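Local atomic coordinates of DELTA1-pyrroline-2-carboxylate reductase (Thermococcus litoralis DSM 5473, PDB entry 6T3E), a protein that catalyses the NAD(P)H-dependent reduction of Delta1-pyrroline-2-carboxylate to L-proline, a step of L-hydroxyproline metabolism. Residues Ile236-His241 with Asn311-Thr316; Glu44-Ala49 with Ala324-Ile329; Asp251-Asp256 with Ile281-Glu286. One frame throughout, in Å; residues are numbered along the deposited sequence.

Interaction 1: Ile236-His241 with Asn311-Thr316; sequences IREGTH and NNREIT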
ATOM      1  N   ILE B 236     -13.623  34.828 -11.727  1.00 52.74           N
ATOM      2  CA  ILE B 236     -14.752  33.905 -11.744  1.00 54.79           C
ATOM      3  C   ILE B 236     -16.055  34.677 -11.573  1.00 61.07           C
ATOM      4  O   ILE B 236     -16.301  35.278 -10.520  1.00 63.33           O
ATOM      5  CB  ILE B 236     -14.597  32.841 -10.651  1.00 49.69           C
ATOM      6  CG1 ILE B 236     -13.136  32.381 -10.580  1.00 47.27           C
ATOM      7  CG2 ILE B 236     -15.515  31.679 -10.931  1.00 46.23           C
ATOM      8  CD1 ILE B 236     -12.880  31.226  -9.629  1.00 42.96           C
ATOM      9  N   ARG B 237     -16.913  34.623 -12.588  1.00 65.28           N
ATOM     10  CA  ARG B 237     -18.235  35.213 -12.472  1.00 72.87           C
ATOM     11  C   ARG B 237     -19.187  34.210 -11.827  1.00 76.32           C
ATOM     12  O   ARG B 237     -18.874  33.031 -11.674  1.00 78.14           O
ATOM     13  CB  ARG B 237     -18.757  35.668 -13.837  1.00 76.58           C
ATOM     14  CG  ARG B 237     -18.674  34.634 -14.929  1.00 79.44           C
ATOM     15  CD  ARG B 237     -19.349  35.143 -16.196  1.00 83.47           C
ATOM     16  NE  ARG B 237     -19.357  34.138 -17.257  1.00 87.81           N
ATOM     17  CZ  ARG B 237     -20.136  33.058 -17.267  1.00 90.67           C
ATOM     18  NH1 ARG B 237     -20.979  32.826 -16.266  1.00 92.01           N
ATOM     19  NH2 ARG B 237     -20.070  32.204 -18.282  1.00 90.41           N
ATOM     20  N   GLU B 238     -20.352  34.699 -11.420  1.00 77.79           N
ATOM     21  CA  GLU B 238     -21.299  33.838 -10.735  1.00 75.96           C
ATOM     22  C   GLU B 238     -21.809  32.736 -11.660  1.00 75.58           C
ATOM     23  O   GLU B 238     -21.739  32.819 -12.893  1.00 75.75           O
ATOM     24  CB  GLU B 238     -22.469  34.648 -10.181  1.00 76.40           C
ATOM     25  CG  GLU B 238     -22.854  35.853 -10.997  1.00 77.79           C
ATOM     26  CD  GLU B 238     -23.966  36.650 -10.337  1.00 81.67           C
ATOM     27  OE1 GLU B 238     -25.104  36.631 -10.859  1.00 85.88           O
ATOM     28  OE2 GLU B 238     -23.705  37.285  -9.290  1.00 80.01           O
ATOM     29  N   GLY B 239     -22.309  31.678 -11.033  1.00 76.15           N
ATOM     30  CA  GLY B 239     -22.909  30.574 -11.743  1.00 77.28           C
ATOM     31  C   GLY B 239     -21.952  29.592 -12.368  1.00 75.46           C
ATOM     32  O   GLY B 239     -22.406  28.672 -13.057  1.00 77.23           O
ATOM     33  N   THR B 240     -20.654  29.737 -12.150  1.00 70.91           N
ATOM     34  CA  THR B 240     -19.686  28.819 -12.725  1.00 70.63           C
ATOM     35  C   THR B 240     -19.356  27.721 -11.724  1.00 66.04           C
ATOM     36  O   THR B 240     -19.298  27.962 -10.513  1.00 63.88           O
ATOM     37  CB  THR B 240     -18.412  29.539 -13.162  1.00 74.78           C
ATOM     38  OG1 THR B 240     -17.525  29.658 -12.044  1.00 77.33           O
ATOM     39  CG2 THR B 240     -18.733  30.916 -13.736  1.00 76.47           C
ATOM     40  N   HIS B 241     -19.144  26.513 -12.246  1.00 61.34           N
ATOM     41  CA  HIS B 241     -18.749  25.349 -11.467  1.00 55.12           C
ATOM     42  C   HIS B 241     -17.308  24.996 -11.796  1.00 51.17           C
ATOM     43  O   HIS B 241     -16.906  25.037 -12.962  1.00 51.19           O
ATOM     44  CB  HIS B 241     -19.651  24.142 -11.759  1.00 54.87           C
ATOM     45  CG  HIS B 241     -19.094  22.845 -11.253  1.00 51.20           C
ATOM     46  ND1 HIS B 241     -19.067  22.516  -9.914  1.00 50.46           N
ATOM     47  CD2 HIS B 241     -18.525  21.805 -11.905  1.00 48.50           C
ATOM     48  CE1 HIS B 241     -18.514  21.327  -9.762  1.00 47.68           C
ATOM     49  NE2 HIS B 241     -18.181  20.871 -10.957  1.00 48.55           N
ATOM     50  N   ASN B 311     -28.899  27.294  -6.353  1.00 74.56           N
ATOM     51  CA  ASN B 311     -29.346  28.454  -7.111  1.00 77.28           C
ATOM     52  C   ASN B 311     -28.327  28.789  -8.190  1.00 76.14           C
ATOM     53  O   ASN B 311     -27.225  28.237  -8.237  1.00 70.71           O
ATOM     54  CB  ASN B 311     -29.606  29.667  -6.201  1.00 77.57           C
ATOM     55  CG  ASN B 311     -28.350  30.181  -5.533  1.00 74.81           C
ATOM     56  OD1 ASN B 311     -27.513  30.820  -6.169  1.00 75.12           O
ATOM     57  ND2 ASN B 311     -28.217  29.917  -4.241  1.00 73.31           N
ATOM     58  N   ASN B 312     -28.725  29.712  -9.069  1.00 82.65           N
ATOM     59  CA  ASN B 312     -27.924  30.062 -10.235  1.00 86.87           C
ATOM     60  C   ASN B 312     -26.734  30.946  -9.900  1.00 86.89           C
ATOM     61  O   ASN B 312     -25.753  30.955 -10.651  1.00 83.55           O
ATOM     62  CB  ASN B 312     -28.793  30.764 -11.275  1.00 92.15           C
ATOM     63  CG  ASN B 312     -29.225  29.835 -12.382  1.00 96.05           C
ATOM     64  OD1 ASN B 312     -29.427  28.638 -12.165  1.00 97.24           O
ATOM     65  ND2 ASN B 312     -29.361  30.379 -13.581  1.00 97.81           N
ATOM     66  N   ARG B 313     -26.798  31.708  -8.810  1.00 90.24           N
ATOM     67  CA  ARG B 313     -25.777  32.719  -8.582  1.00 92.85           C
ATOM     68  C   ARG B 313     -24.571  32.198  -7.818  1.00 94.58           C
ATOM     69  O   ARG B 313     -23.499  32.808  -7.902  1.00 95.91           O
ATOM     70  CB  ARG B 313     -26.381  33.910  -7.824  1.00 93.29           C
ATOM     71  CG  ARG B 313     -27.673  34.444  -8.439  1.00 94.80           C
ATOM     72  CD  ARG B 313     -27.799  35.956  -8.262  1.00 97.21           C
ATOM     73  NE  ARG B 313     -28.660  36.579  -9.271  1.00100.31           N
ATOM     74  CZ  ARG B 313     -28.441  36.539 -10.585  1.00100.52           C
ATOM     75  NH1 ARG B 313     -29.280  37.143 -11.419  1.00100.26           N
ATOM     76  NH2 ARG B 313     -27.382  35.901 -11.068  1.00 99.90           N
ATOM     77  N   GLU B 314     -24.698  31.075  -7.118  1.00 95.37           N
ATOM     78  CA  GLU B 314     -23.570  30.558  -6.354  1.00 94.02           C
ATOM     79  C   GLU B 314     -22.468  30.054  -7.283  1.00 89.44           C
ATOM     80  O   GLU B 314     -22.712  29.667  -8.430  1.00 90.46           O
ATOM     81  CB  GLU B 314     -24.012  29.454  -5.383  1.00 98.95           C
ATOM     82  CG  GLU B 314     -25.104  28.509  -5.872  1.00102.50           C
ATOM     83  CD  GLU B 314     -25.675  27.634  -4.752  1.00105.72           C
ATOM     84  OE1 GLU B 314     -26.153  26.512  -5.043  1.00105.86           O
ATOM     85  OE2 GLU B 314     -25.644  28.065  -3.577  1.00107.26           O
ATOM     86  N   ILE B 315     -21.233  30.113  -6.795  1.00 74.00           N
ATOM     87  CA  ILE B 315     -20.088  29.527  -7.482  1.00 62.52           C
ATOM     88  C   ILE B 315     -19.718  28.242  -6.758  1.00 58.00           C
ATOM     89  O   ILE B 315     -19.435  28.265  -5.553  1.00 56.93           O
ATOM     90  CB  ILE B 315     -18.897  30.493  -7.533  1.00 55.85           C
ATOM     91  CG1 ILE B 315     -19.294  31.782  -8.246  1.00 53.75           C
ATOM     92  CG2 ILE B 315     -17.727  29.835  -8.237  1.00 51.99           C
ATOM     93  CD1 ILE B 315     -18.147  32.663  -8.578  1.00 45.44           C
ATOM     94  N   THR B 316     -19.735  27.124  -7.482  1.00 56.80           N
ATOM     95  CA  THR B 316     -19.489  25.808  -6.907  1.00 55.48           C
ATOM     96  C   THR B 316     -18.110  25.307  -7.295  1.00 52.11           C
ATOM     97  O   THR B 316     -17.719  25.388  -8.463  1.00 52.22           O
ATOM     98  CB  THR B 316     -20.538  24.790  -7.373  1.00 58.87           C
ATOM     99  OG1 THR B 316     -20.869  25.032  -8.748  1.00 61.87           O
ATOM    100  CG2 THR B 316     -21.796  24.882  -6.519  1.00 57.96           C
TER

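Interaction 2: Glu44-Ala49 with Ala324-Ile329; sequences ESVERA and AIEDAI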
ATOM      1  N   GLU B  44     -21.197   5.939 -13.590  1.00 48.48           N
ATOM      2  CA  GLU B  44     -22.155   5.195 -12.781  1.00 53.83           C
ATOM      3  C   GLU B  44     -21.457   4.427 -11.670  1.00 49.33           C
ATOM      4  O   GLU B  44     -21.923   4.416 -10.524  1.00 43.98           O
ATOM      5  CB  GLU B  44     -22.963   4.239 -13.662  1.00 62.32           C
ATOM      6  CG  GLU B  44     -23.854   4.934 -14.685  1.00 69.53           C
ATOM      7  CD  GLU B  44     -24.386   3.987 -15.751  1.00 74.71           C
ATOM      8  OE1 GLU B  44     -24.599   2.790 -15.453  1.00 77.59           O
ATOM      9  OE2 GLU B  44     -24.582   4.446 -16.896  1.00 75.71           O
ATOM     10  N   SER B  45     -20.307   3.821 -11.977  1.00 49.38           N
ATOM     11  CA  SER B  45     -19.639   2.960 -11.006  1.00 49.76           C
ATOM     12  C   SER B  45     -19.035   3.765  -9.865  1.00 54.25           C
ATOM     13  O   SER B  45     -19.150   3.373  -8.698  1.00 54.02           O
ATOM     14  CB  SER B  45     -18.552   2.140 -11.696  1.00 48.50           C
ATOM     15  OG  SER B  45     -19.070   1.466 -12.824  1.00 52.47           O
ATOM     16  N   VAL B  46     -18.384   4.890 -10.181  1.00 53.31           N
ATOM     17  CA  VAL B  46     -17.804   5.725  -9.135  1.00 45.92           C
ATOM     18  C   VAL B  46     -18.910   6.309  -8.256  1.00 46.38           C
ATOM     19  O   VAL B  46     -18.754   6.445  -7.036  1.00 45.42           O
ATOM     20  CB  VAL B  46     -16.913   6.821  -9.752  1.00 42.65           C
ATOM     21  CG1 VAL B  46     -16.614   7.904  -8.724  1.00 43.37           C
ATOM     22  CG2 VAL B  46     -15.604   6.241 -10.307  1.00 37.69           C
ATOM     23  N   GLU B  47     -20.060   6.626  -8.852  1.00 45.58           N
ATOM     24  CA  GLU B  47     -21.179   7.120  -8.058  1.00 46.11           C
ATOM     25  C   GLU B  47     -21.656   6.074  -7.057  1.00 49.26           C
ATOM     26  O   GLU B  47     -21.933   6.397  -5.894  1.00 50.89           O
ATOM     27  CB  GLU B  47     -22.323   7.534  -8.979  1.00 44.64           C
ATOM     28  CG  GLU B  47     -23.488   8.147  -8.253  1.00 46.20           C
ATOM     29  CD  GLU B  47     -24.330   9.045  -9.155  1.00 48.89           C
ATOM     30  OE1 GLU B  47     -24.175   8.973 -10.411  1.00 48.17           O
ATOM     31  OE2 GLU B  47     -25.118   9.842  -8.593  1.00 46.24           O
ATOM     32  N   ARG B  48     -21.735   4.810  -7.480  1.00 49.62           N
ATOM     33  CA  ARG B  48     -22.166   3.745  -6.579  1.00 52.35           C
ATOM     34  C   ARG B  48     -21.139   3.492  -5.480  1.00 50.51           C
ATOM     35  O   ARG B  48     -21.504   3.167  -4.339  1.00 49.09           O
ATOM     36  CB  ARG B  48     -22.425   2.459  -7.376  1.00 57.62           C
ATOM     37  CG  ARG B  48     -22.869   1.292  -6.504  1.00 65.40           C
ATOM     38  CD  ARG B  48     -22.173  -0.046  -6.838  1.00 67.07           C
ATOM     39  NE  ARG B  48     -22.882  -1.201  -6.267  1.00 69.33           N
ATOM     40  CZ  ARG B  48     -23.041  -1.439  -4.962  1.00 69.94           C
ATOM     41  NH1 ARG B  48     -22.533  -0.610  -4.054  1.00 69.35           N
ATOM     42  NH2 ARG B  48     -23.712  -2.517  -4.560  1.00 69.21           N
ATOM     43  N   ALA B  49     -19.852   3.662  -5.804  1.00 48.78           N
ATOM     44  CA  ALA B  49     -18.798   3.467  -4.816  1.00 45.03           C
ATOM     45  C   ALA B  49     -18.922   4.468  -3.675  1.00 44.68           C
ATOM     46  O   ALA B  49     -18.670   4.131  -2.509  1.00 42.78           O
ATOM     47  CB  ALA B  49     -17.436   3.578  -5.487  1.00 39.47           C
ATOM     48  N   ALA B 324      -9.365   5.988  -2.886  1.00 27.69           N
ATOM     49  CA  ALA B 324      -9.067   4.629  -3.327  1.00 27.61           C
ATOM     50  C   ALA B 324     -10.303   3.856  -3.771  1.00 28.74           C
ATOM     51  O   ALA B 324     -10.166   2.890  -4.534  1.00 30.61           O
ATOM     52  CB  ALA B 324      -8.346   3.855  -2.221  1.00 28.54           C
ATOM     53  N   ILE B 325     -11.499   4.242  -3.314  1.00 32.58           N
ATOM     54  CA  ILE B 325     -12.696   3.496  -3.699  1.00 37.54           C
ATOM     55  C   ILE B 325     -12.942   3.606  -5.192  1.00 45.45           C
ATOM     56  O   ILE B 325     -13.529   2.699  -5.798  1.00 47.63           O
ATOM     57  CB  ILE B 325     -13.937   3.961  -2.917  1.00 31.89           C
ATOM     58  CG1 ILE B 325     -14.275   5.417  -3.237  1.00 31.01           C
ATOM     59  CG2 ILE B 325     -13.748   3.750  -1.451  1.00 29.19           C
ATOM     60  CD1 ILE B 325     -15.653   5.821  -2.753  1.00 33.69           C
ATOM     61  N   GLU B 326     -12.541   4.722  -5.803  1.00 45.93           N
ATOM     62  CA  GLU B 326     -12.740   4.876  -7.237  1.00 48.42           C
ATOM     63  C   GLU B 326     -11.880   3.896  -8.025  1.00 44.16           C
ATOM     64  O   GLU B 326     -12.312   3.390  -9.068  1.00 39.02           O
ATOM     65  CB  GLU B 326     -12.451   6.322  -7.637  1.00 52.65           C
ATOM     66  CG  GLU B 326     -12.868   7.332  -6.571  1.00 57.05           C
ATOM     67  CD  GLU B 326     -12.343   8.738  -6.814  1.00 58.08           C
ATOM     68  OE1 GLU B 326     -11.238   8.903  -7.370  1.00 56.83           O
ATOM     69  OE2 GLU B 326     -13.053   9.691  -6.441  1.00 60.42           O
ATOM     70  N   ASP B 327     -10.686   3.578  -7.526  1.00 42.94           N
ATOM     71  CA  ASP B 327      -9.878   2.568  -8.191  1.00 40.80           C
ATOM     72  C   ASP B 327     -10.486   1.183  -8.017  1.00 43.24           C
ATOM     73  O   ASP B 327     -10.567   0.416  -8.981  1.00 43.78           O
ATOM     74  CB  ASP B 327      -8.444   2.607  -7.665  1.00 42.27           C
ATOM     75  CG  ASP B 327      -7.867   4.015  -7.652  1.00 43.66           C
ATOM     76  OD1 ASP B 327      -7.802   4.648  -8.733  1.00 43.28           O
ATOM     77  OD2 ASP B 327      -7.490   4.489  -6.554  1.00 41.24           O
ATOM     78  N   ALA B 328     -10.970   0.859  -6.814  1.00 40.88           N
ATOM     79  CA  ALA B 328     -11.490  -0.489  -6.591  1.00 36.64           C
ATOM     80  C   ALA B 328     -12.754  -0.734  -7.410  1.00 34.33           C
ATOM     81  O   ALA B 328     -12.917  -1.802  -8.003  1.00 37.92           O
ATOM     82  CB  ALA B 328     -11.746  -0.734  -5.103  1.00 25.98           C
ATOM     83  N   ILE B 329     -13.665   0.237  -7.459  1.00 38.12           N
ATOM     84  CA  ILE B 329     -14.901   0.022  -8.207  1.00 42.70           C
ATOM     85  C   ILE B 329     -14.613  -0.039  -9.701  1.00 45.11           C
ATOM     86  O   ILE B 329     -15.280  -0.770 -10.445  1.00 47.60           O
ATOM     87  CB  ILE B 329     -15.957   1.090  -7.855  1.00 42.88           C
ATOM     88  CG1 ILE B 329     -17.332   0.646  -8.352  1.00 39.85           C
ATOM     89  CG2 ILE B 329     -15.597   2.439  -8.430  1.00 45.36           C
ATOM     90  CD1 ILE B 329     -17.862  -0.551  -7.621  1.00 33.71           C
TER

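Interaction 3: Asp251-Asp256 with Ile281-Glu286; sequences DARELD and IIPMKE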
ATOM      1  N   ASP B 251       2.112  21.552  -0.027  1.00 51.97           N
ATOM      2  CA  ASP B 251       2.598  22.920  -0.158  1.00 52.96           C
ATOM      3  C   ASP B 251       2.154  23.591  -1.442  1.00 51.46           C
ATOM      4  O   ASP B 251       2.430  24.782  -1.622  1.00 57.51           O
ATOM      5  CB  ASP B 251       4.123  22.978  -0.117  1.00 57.11           C
ATOM      6  CG  ASP B 251       4.692  22.347   1.117  1.00 64.78           C
ATOM      7  OD1 ASP B 251       5.816  21.807   1.024  1.00 67.35           O
ATOM      8  OD2 ASP B 251       4.017  22.385   2.172  1.00 67.69           O
ATOM      9  N   ALA B 252       1.522  22.857  -2.349  1.00 44.39           N
ATOM     10  CA  ALA B 252       1.223  23.355  -3.679  1.00 45.23           C
ATOM     11  C   ALA B 252      -0.272  23.567  -3.865  1.00 44.31           C
ATOM     12  O   ALA B 252      -1.098  22.888  -3.246  1.00 45.13           O
ATOM     13  CB  ALA B 252       1.745  22.388  -4.747  1.00 47.57           C
ATOM     14  N   ARG B 253      -0.607  24.504  -4.750  1.00 44.20           N
ATOM     15  CA  ARG B 253      -1.992  24.790  -5.084  1.00 43.15           C
ATOM     16  C   ARG B 253      -2.039  25.470  -6.439  1.00 42.55           C
ATOM     17  O   ARG B 253      -1.062  26.087  -6.866  1.00 46.00           O
ATOM     18  CB  ARG B 253      -2.665  25.664  -4.028  1.00 43.43           C
ATOM     19  CG  ARG B 253      -1.991  26.978  -3.806  1.00 45.48           C
ATOM     20  CD  ARG B 253      -2.852  27.856  -2.955  1.00 48.04           C
ATOM     21  NE  ARG B 253      -2.179  29.105  -2.642  1.00 54.27           N
ATOM     22  CZ  ARG B 253      -2.742  30.095  -1.964  1.00 58.10           C
ATOM     23  NH1 ARG B 253      -3.994  29.972  -1.533  1.00 60.95           N
ATOM     24  NH2 ARG B 253      -2.060  31.205  -1.723  1.00 57.72           N
ATOM     25  N   GLU B 254      -3.190  25.332  -7.110  1.00 43.82           N
ATOM     26  CA  GLU B 254      -3.465  25.959  -8.398  1.00 42.98           C
ATOM     27  C   GLU B 254      -4.596  26.978  -8.315  1.00 42.99           C
ATOM     28  O   GLU B 254      -4.864  27.668  -9.303  1.00 46.24           O
ATOM     29  CB  GLU B 254      -3.792  24.889  -9.466  1.00 43.55           C
ATOM     30  CG  GLU B 254      -5.078  24.047  -9.209  1.00 50.84           C
ATOM     31  CD  GLU B 254      -5.148  22.697  -9.988  1.00 56.49           C
ATOM     32  OE1 GLU B 254      -4.554  22.559 -11.076  1.00 57.61           O
ATOM     33  OE2 GLU B 254      -5.813  21.756  -9.498  1.00 58.30           O
ATOM     34  N   LEU B 255      -5.253  27.103  -7.165  1.00 42.17           N
ATOM     35  CA  LEU B 255      -6.314  28.080  -6.948  1.00 46.27           C
ATOM     36  C   LEU B 255      -5.874  29.044  -5.861  1.00 46.20           C
ATOM     37  O   LEU B 255      -5.407  28.616  -4.801  1.00 51.05           O
ATOM     38  CB  LEU B 255      -7.616  27.395  -6.536  1.00 35.12           C
ATOM     39  CG  LEU B 255      -7.829  26.018  -7.157  1.00 37.88           C
ATOM     40  CD1 LEU B 255      -9.006  25.299  -6.499  1.00 34.95           C
ATOM     41  CD2 LEU B 255      -8.051  26.181  -8.645  1.00 37.84           C
ATOM     42  N   ASP B 256      -6.048  30.338  -6.099  1.00 50.49           N
ATOM     43  CA  ASP B 256      -5.721  31.289  -5.047  1.00 53.83           C
ATOM     44  C   ASP B 256      -6.755  31.210  -3.920  1.00 57.41           C
ATOM     45  O   ASP B 256      -7.797  30.556  -4.027  1.00 58.46           O
ATOM     46  CB  ASP B 256      -5.603  32.708  -5.610  1.00 54.84           C
ATOM     47  CG  ASP B 256      -6.932  33.290  -6.053  1.00 60.10           C
ATOM     48  OD1 ASP B 256      -7.892  32.521  -6.276  1.00 61.23           O
ATOM     49  OD2 ASP B 256      -7.009  34.533  -6.197  1.00 65.07           O
ATOM     50  N   ILE B 281      -5.480  23.577   2.395  1.00 50.59           N
ATOM     51  CA  ILE B 281      -4.705  23.725   3.624  1.00 50.03           C
ATOM     52  C   ILE B 281      -4.134  25.134   3.739  1.00 57.57           C
ATOM     53  O   ILE B 281      -4.145  25.741   4.820  1.00 61.51           O
ATOM     54  CB  ILE B 281      -3.594  22.664   3.687  1.00 45.23           C
ATOM     55  CG1 ILE B 281      -4.185  21.265   3.805  1.00 43.89           C
ATOM     56  CG2 ILE B 281      -2.671  22.925   4.859  1.00 47.77           C
ATOM     57  CD1 ILE B 281      -3.215  20.175   3.369  1.00 41.34           C
ATOM     58  N   ILE B 282      -3.621  25.675   2.638  1.00 57.38           N
ATOM     59  CA  ILE B 282      -2.992  26.991   2.663  1.00 58.79           C
ATOM     60  C   ILE B 282      -4.019  28.073   2.998  1.00 61.39           C
ATOM     61  O   ILE B 282      -3.758  28.887   3.896  1.00 64.49           O
ATOM     62  CB  ILE B 282      -2.260  27.291   1.338  1.00 54.89           C
ATOM     63  CG1 ILE B 282      -0.977  26.457   1.222  1.00 46.11           C
ATOM     64  CG2 ILE B 282      -1.941  28.773   1.223  1.00 53.38           C
ATOM     65  CD1 ILE B 282      -0.366  26.456  -0.155  1.00 39.02           C
ATOM     66  N   PRO B 283      -5.186  28.140   2.338  1.00 60.97           N
ATOM     67  CA  PRO B 283      -6.155  29.181   2.725  1.00 61.16           C
ATOM     68  C   PRO B 283      -6.623  29.070   4.162  1.00 62.99           C
ATOM     69  O   PRO B 283      -6.936  30.093   4.787  1.00 64.26           O
ATOM     70  CB  PRO B 283      -7.311  28.972   1.737  1.00 60.53           C
ATOM     71  CG  PRO B 283      -6.704  28.284   0.579  1.00 61.12           C
ATOM     72  CD  PRO B 283      -5.672  27.377   1.173  1.00 60.65           C
ATOM     73  N   MET B 284      -6.676  27.861   4.714  1.00 60.29           N
ATOM     74  CA  MET B 284      -7.054  27.730   6.114  1.00 63.17           C
ATOM     75  C   MET B 284      -5.934  28.154   7.049  1.00 66.87           C
ATOM     76  O   MET B 284      -6.206  28.685   8.130  1.00 68.34           O
ATOM     77  CB  MET B 284      -7.486  26.301   6.405  1.00 60.18           C
ATOM     78  CG  MET B 284      -8.902  26.028   5.958  1.00 62.18           C
ATOM     79  SD  MET B 284      -9.161  24.276   5.690  1.00 66.52           S
ATOM     80  CE  MET B 284      -8.274  23.554   7.059  1.00 61.60           C
ATOM     81  N   LYS B 285      -4.682  27.942   6.648  1.00 70.93           N
ATOM     82  CA  LYS B 285      -3.563  28.460   7.428  1.00 68.64           C
ATOM     83  C   LYS B 285      -3.572  29.984   7.451  1.00 67.15           C
ATOM     84  O   LYS B 285      -3.213  30.597   8.464  1.00 67.57           O
ATOM     85  CB  LYS B 285      -2.239  27.934   6.873  1.00 69.67           C
ATOM     86  CG  LYS B 285      -1.807  26.589   7.428  1.00 69.77           C
ATOM     87  CD  LYS B 285      -0.524  26.128   6.763  1.00 70.83           C
ATOM     88  CE  LYS B 285       0.049  24.890   7.438  1.00 72.64           C
ATOM     89  NZ  LYS B 285       1.368  24.478   6.857  1.00 71.80           N
ATOM     90  N   GLU B 286      -3.948  30.610   6.329  1.00 65.46           N
ATOM     91  CA  GLU B 286      -4.036  32.066   6.271  1.00 70.41           C
ATOM     92  C   GLU B 286      -5.125  32.606   7.194  1.00 74.06           C
ATOM     93  O   GLU B 286      -5.025  33.742   7.676  1.00 76.39           O
ATOM     94  CB  GLU B 286      -4.314  32.522   4.835  1.00 72.34           C
ATOM     95  CG  GLU B 286      -3.225  32.215   3.813  1.00 76.25           C
ATOM     96  CD  GLU B 286      -3.597  32.674   2.398  1.00 81.36           C
ATOM     97  OE1 GLU B 286      -2.696  33.103   1.637  1.00 82.56           O
ATOM     98  OE2 GLU B 286      -4.793  32.601   2.043  1.00 83.80           O
TER

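Interaction 1: Ile236-His241 with Asn311-Thr316
Ile315, with CG1 anti to its own carbonyl carbon (chi1 -59°) and the chain extended at chi2, drives CD1 in beside the turn Arg237-Thr240 and leaves CG2 alongside Thr240. Ile315 CD1 meets Ile236 CG2 at 3.7 Å, and Ile315 CG2 lies 3.8 Å from Thr240 OG1. His241 swings CG anti to its backbone N (chi1 166°), so that its side chain crosses that of Thr316 at about a right angle and brings the ring edge to the threonine. There His241 ND1 gives a weak hydrogen bond to Thr316 OG1 (3.3 Å), near the ring plane; this hydroxyl is also bonded to Leu146 O, and NE2 of the histidine to Asn243. The turn is type II, with Gly239 at positive phi in its third position. Gly239 N makes a weak bond to Glu314 O (3.3 Å), and Thr316 N a firmer one to Thr240 O (3.2 Å), beside the parallel bridge that pairs His241 with Thr316. On the exposed side Glu238 and Arg313 run side by side and form a salt bridge, OE1 to NH2, whose modelled separation is too short to trust. These loops lead into strands 241-244 and 316-319, neighbours in the eight-stranded parallel sheet. Helix 128-146 flanks His241 through Thr143 and Leu146, while helix 257-262 packs on Ile236 and Ile315 through Thr259 and Lys262.

Interaction 2: Glu44-Ala49 with Ala324-Ile329
Ile325, Glu326 and Ile329 of helix 324-341 meet Ser45, Val46 and Ala49 of helix 39-54 in a buried helix-helix packing, the main contacts coming from residues spaced i, i+1, i+4 on both helices. The axes of the segments 44-49 and 324-329 approach to 8.9 Å with 127° between their N-to-C directions, and no hydrogen bond crosses between the segments. Ile325 comes first. Its CG1 stands between the backbone N and the carbonyl carbon (chi1 64°), which turns Ile325 CD1 onto the carbonyl group of Ala49, 3.5 Å from Ala49 O and 4.0 Å from Ala49 CB. Phe50 and Leu53, further along helix 39-54, continue this apolar surface. Glu326 contributes only the base of its side chain, Glu326 CB lying 4.1 Å from Val46 CG2. Its carboxylate instead pairs with Arg134, a residue of the proline pocket, and its side chain comes within about 4 Å of the bound NADH; Asp327 next to it makes salt bridges to Arg134 and Lys91, so the same helix carries acidic groups paired with residues of the proline pocket as well as this packing face. One turn beyond Ile325, Ile329 fills the centre of the contact and packs against Ser45 and Ala49, one turn apart. Ile329 CG2 rests 3.7 Å from Ala49 CB and 4.2 Å from Val46 CG2. The other branch, anti to the backbone N, covers Ser45 O, an oxygen that already accepts the helix bond from Ala49 N. Here Ile329 CG1 lies 3.9 Å from Ser45 CB.

Interaction 3: Asp251-Asp256 with Ile281-Glu286
Arg253 and Ile282 bury most of the surface here, with Pro283 a smaller third. The arginine comes off a loop and lies against helix 278-286, its chain straight along its length and its guanidinium continuing in the same direction. That course takes it past Ile282. Near the start, Arg253 CG and Arg253 CD each lie 4.0 Å from Ile282 CD1; at the far end the guanidinium receives Ile282 CG2 over the centre of one face, 3.5 Å from Arg253 CZ. Asp256 CA lies over the other face but away from its centre, so the group is covered from both sides, unequally. The same isoleucine reaches back along the loop, with Ile282 CD1 3.6 Å from Asp251 O. In Ile282 the two branches divide the work because CG2 is anti to the backbone N while CG1 is anti to the carbonyl carbon (chi1 -73°). Pro283 runs counter to the arginine chain and brings Pro283 CG to 3.8 Å from Arg253 NH1; lacking an N-H, it coincides with a kink in the helix. One turn on from Ile282, Glu286, its chain extended, leaves Glu286 OE1 3.9 Å from Arg253 NH2, a long salt bridge with the two planes 83° apart. Closer polar links run through Ser257 OG, which is hydrogen-bonded to both Arg253 NH1 and Glu286 OE2. Ser257 begins helix 257-262, for which Asp256 is the N-cap. The contact therefore joins the loop ahead of helix 257-262 to helix 278-286 mainly by van der Waals contact over the guanidinium face; the direct charge attraction is probably modest, with the shared serine hydroxyl supplying the short-range polar connection.

Overall arrangement
From the N terminus, helix 39-54 supplies the first segment of interaction 2, whose partner in helix 324-341 arrives only after 274 intervening residues; this widest loop encloses the other two. Within it, 236-241 opens the loop that interaction 1 closes at 311-316, and inside that one interaction 3 closes the shortest, from 251-256 to 281-286. The three are thus nested and none cross. Interaction 2 joins the early and late helices beside the proline site, interaction 1 aligns two neighbouring strands of the parallel sheet, and interaction 3 ties the loop after strand 241-244 to helix 278-286. Interactions 1 and 3 come within about 6 Å at nearest atoms without touching.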